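Local coordinates for protein inositol-1-monophosphatase (Nostoc sp., PDB 5ZHH) that probably hydrolyses inositol monophosphates to free inositol and phosphate in a metal-dependent reaction, at residues A[85-90]-A[213-218]. Sequence-based numbering, arbitrary orientation.
Sequences AIDPLD and PWDVVA
Asp87 and Asp90 both turn a carboxylate oxygen to the same atom of Asp215: OD1 of Asp215 lies 3.1 Å from Asp87 OD2 and 3.3 Å from Asp90 OD1. All three oxygens are acceptors, and each of the two aspartates has its carboxylate plane 36° from that of Asp215. Asp87 OD2 also sits at the edge of the Trp214 ring, 3.6 Å from CD1, and Ile86 O lies 3.2 Å from Trp214 CB. Further along the contact, Ala85 CB packs on Val217 CG2 at 3.8 Å. A water donates to Ala85 O and Trp214 O, linking strand to helix.

Second-shell bonds fix the other oxygen of each carboxylate. With Asp87 CG anti to the backbone N (chi1 -164°), OD1 accepts from Leu89 N at 3.0 Å, closing an Asx turn, while OD2 faces Asp215. Ser190 OG and Ala192 N hold Asp90 OD2; Ser212 N holds Asp215 OD2. An alanine in place of Asp87 would probably leave Leu89 N without its Asx-turn acceptor and open a gap beside Trp214 and Asp215.

Asp87 to Asp90, where the chain turns a corner at Pro88 and Leu89, begin the DPxDGT motif, and Trp214 and Asp215 the WDxxAG motif, both characteristic of the inositol monophosphatase family. Three acceptors gathered this closely, without hydrogen bonds between them, are consistent with a site for divalent metal, as in related phosphatases, where a cation would offset their mutual repulsion.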
ATOM      1  N   ALA A  85     -28.960  -2.067   6.649  1.00 30.07           N
ATOM      2  CA  ALA A  85     -28.464  -3.067   7.591  1.00 30.22           C
ATOM      3  C   ALA A  85     -26.968  -2.824   7.756  1.00 29.94           C
ATOM      4  O   ALA A  85     -26.186  -3.093   6.834  1.00 30.31           O
ATOM      5  CB  ALA A  85     -28.759  -4.483   7.099  1.00 29.61           C
ATOM      6  N   ILE A  86     -26.583  -2.304   8.923  1.00 28.41           N
ATOM      7  CA  ILE A  86     -25.249  -1.757   9.170  1.00 32.08           C
ATOM      8  C   ILE A  86     -24.523  -2.633  10.184  1.00 28.84           C
ATOM      9  O   ILE A  86     -25.032  -2.852  11.289  1.00 30.55           O
ATOM     10  CB  ILE A  86     -25.332  -0.320   9.712  1.00 35.73           C
ATOM     11  CG1 ILE A  86     -25.993   0.616   8.709  1.00 41.21           C
ATOM     12  CG2 ILE A  86     -23.952   0.181  10.086  1.00 38.13           C
ATOM     13  CD1 ILE A  86     -25.536   0.411   7.322  1.00 44.26           C
ATOM     14  N   ASP A  87     -23.322  -3.096   9.834  1.00 29.91           N
ATOM     15  CA  ASP A  87     -22.394  -3.590  10.849  1.00 31.19           C
ATOM     16  C   ASP A  87     -21.183  -2.670  10.886  1.00 28.04           C
ATOM     17  O   ASP A  87     -20.359  -2.699   9.955  1.00 26.83           O
ATOM     18  CB  ASP A  87     -21.953  -5.033  10.598  1.00 32.49           C
ATOM     19  CG  ASP A  87     -21.309  -5.667  11.835  1.00 33.78           C
ATOM     20  OD1 ASP A  87     -20.841  -4.922  12.725  1.00 33.32           O
ATOM     21  OD2 ASP A  87     -21.266  -6.908  11.929  1.00 38.08           O
ATOM     22  N   PRO A  88     -21.028  -1.842  11.924  1.00 24.45           N
ATOM     23  CA  PRO A  88     -19.880  -0.924  11.962  1.00 27.90           C
ATOM     24  C   PRO A  88     -18.555  -1.632  12.176  1.00 28.73           C
ATOM     25  O   PRO A  88     -17.504  -1.019  11.958  1.00 28.20           O
ATOM     26  CB  PRO A  88     -20.207  -0.000  13.142  1.00 27.76           C
ATOM     27  CG  PRO A  88     -21.089  -0.840  14.032  1.00 30.35           C
ATOM     28  CD  PRO A  88     -21.908  -1.695  13.098  1.00 27.55           C
ATOM     29  N   LEU A  89     -18.575  -2.892  12.618  1.00 28.53           N
ATOM     30  CA  LEU A  89     -17.340  -3.644  12.843  1.00 29.20           C
ATOM     31  C   LEU A  89     -17.722  -5.128  12.885  1.00 28.67           C
ATOM     32  O   LEU A  89     -18.027  -5.668  13.948  1.00 28.33           O
ATOM     33  CB  LEU A  89     -16.638  -3.199  14.113  1.00 35.76           C
ATOM     34  CG  LEU A  89     -15.364  -3.904  14.584  1.00 41.22           C
ATOM     35  CD1 LEU A  89     -14.441  -4.209  13.432  1.00 43.03           C
ATOM     36  CD2 LEU A  89     -14.651  -3.034  15.622  1.00 41.95           C
ATOM     37  N   ASP A  90     -17.708  -5.765  11.717  1.00 26.87           N
ATOM     38  CA  ASP A  90     -17.886  -7.210  11.648  1.00 30.52           C
ATOM     39  C   ASP A  90     -16.541  -7.874  11.901  1.00 30.65           C
ATOM     40  O   ASP A  90     -15.523  -7.447  11.348  1.00 32.77           O
ATOM     41  CB  ASP A  90     -18.435  -7.633  10.287  1.00 26.36           C
ATOM     42  CG  ASP A  90     -18.734  -9.119  10.220  1.00 31.58           C
ATOM     43  OD1 ASP A  90     -19.302  -9.660  11.197  1.00 32.18           O
ATOM     44  OD2 ASP A  90     -18.367  -9.751   9.206  1.00 32.80           O
ATOM     45  N   PRO A 213     -28.801 -10.003  10.191  1.00 37.84           N
ATOM     46  CA  PRO A 213     -28.962  -9.320   8.897  1.00 35.35           C
ATOM     47  C   PRO A 213     -27.803  -8.412   8.539  1.00 33.51           C
ATOM     48  O   PRO A 213     -27.335  -8.434   7.393  1.00 30.76           O
ATOM     49  CB  PRO A 213     -30.262  -8.525   9.086  1.00 35.10           C
ATOM     50  CG  PRO A 213     -31.015  -9.280  10.123  1.00 36.24           C
ATOM     51  CD  PRO A 213     -29.974  -9.819  11.063  1.00 38.46           C
ATOM     52  N   TRP A 214     -27.293  -7.640   9.500  1.00 31.89           N
ATOM     53  CA  TRP A 214     -26.208  -6.722   9.178  1.00 32.29           C
ATOM     54  C   TRP A 214     -24.930  -7.458   8.792  1.00 33.24           C
ATOM     55  O   TRP A 214     -24.063  -6.864   8.150  1.00 33.96           O
ATOM     56  CB  TRP A 214     -25.939  -5.790  10.358  1.00 31.20           C
ATOM     57  CG  TRP A 214     -25.923  -6.495  11.669  1.00 34.87           C
ATOM     58  CD1 TRP A 214     -24.864  -7.139  12.244  1.00 35.75           C
ATOM     59  CD2 TRP A 214     -27.014  -6.617  12.585  1.00 35.73           C
ATOM     60  NE1 TRP A 214     -25.237  -7.668  13.459  1.00 36.43           N
ATOM     61  CE2 TRP A 214     -26.551  -7.356  13.692  1.00 38.09           C
ATOM     62  CE3 TRP A 214     -28.342  -6.177  12.572  1.00 38.31           C
ATOM     63  CZ2 TRP A 214     -27.370  -7.669  14.776  1.00 39.53           C
ATOM     64  CZ3 TRP A 214     -29.151  -6.483  13.647  1.00 39.35           C
ATOM     65  CH2 TRP A 214     -28.663  -7.222  14.736  1.00 41.19           C
ATOM     66  N   ASP A 215     -24.815  -8.744   9.135  1.00 32.42           N
ATOM     67  CA  ASP A 215     -23.656  -9.527   8.717  1.00 33.30           C
ATOM     68  C   ASP A 215     -23.690  -9.870   7.233  1.00 28.75           C
ATOM     69  O   ASP A 215     -22.632 -10.097   6.635  1.00 29.15           O
ATOM     70  CB  ASP A 215     -23.555 -10.843   9.503  1.00 40.47           C
ATOM     71  CG  ASP A 215     -23.289 -10.650  10.996  1.00 46.42           C
ATOM     72  OD1 ASP A 215     -22.631  -9.659  11.382  1.00 45.73           O
ATOM     73  OD2 ASP A 215     -23.713 -11.542  11.773  1.00 47.58           O
ATOM     74  N   VAL A 216     -24.874  -9.974   6.627  1.00 28.74           N
ATOM     75  CA  VAL A 216     -24.983 -10.644   5.336  1.00 28.59           C
ATOM     76  C   VAL A 216     -25.611  -9.792   4.236  1.00 27.83           C
ATOM     77  O   VAL A 216     -25.404 -10.107   3.053  1.00 26.66           O
ATOM     78  CB  VAL A 216     -25.749 -11.980   5.464  1.00 27.88           C
ATOM     79  CG1 VAL A 216     -25.055 -12.904   6.463  1.00 27.99           C
ATOM     80  CG2 VAL A 216     -27.196 -11.742   5.866  1.00 29.27           C
ATOM     81  N   VAL A 217     -26.372  -8.741   4.553  1.00 29.01           N
ATOM     82  CA  VAL A 217     -27.153  -8.057   3.521  1.00 29.76           C
ATOM     83  C   VAL A 217     -26.239  -7.505   2.428  1.00 29.37           C
ATOM     84  O   VAL A 217     -26.469  -7.728   1.234  1.00 28.46           O
ATOM     85  CB  VAL A 217     -28.026  -6.951   4.145  1.00 29.79           C
ATOM     86  CG1 VAL A 217     -28.538  -5.995   3.065  1.00 30.13           C
ATOM     87  CG2 VAL A 217     -29.193  -7.571   4.894  1.00 30.58           C
ATOM     88  N   ALA A 218     -25.172  -6.800   2.818  1.00 26.99           N
ATOM     89  CA  ALA A 218     -24.262  -6.245   1.816  1.00 27.93           C
ATOM     90  C   ALA A 218     -23.609  -7.345   0.988  1.00 29.48           C
ATOM     91  O   ALA A 218     -23.521  -7.238  -0.242  1.00 26.71           O
ATOM     92  CB  ALA A 218     -23.191  -5.388   2.487  1.00 26.90           C
TER
HETATM   93  O   HOH W   1     -24.708  -5.367   5.881  1.00 34.27           O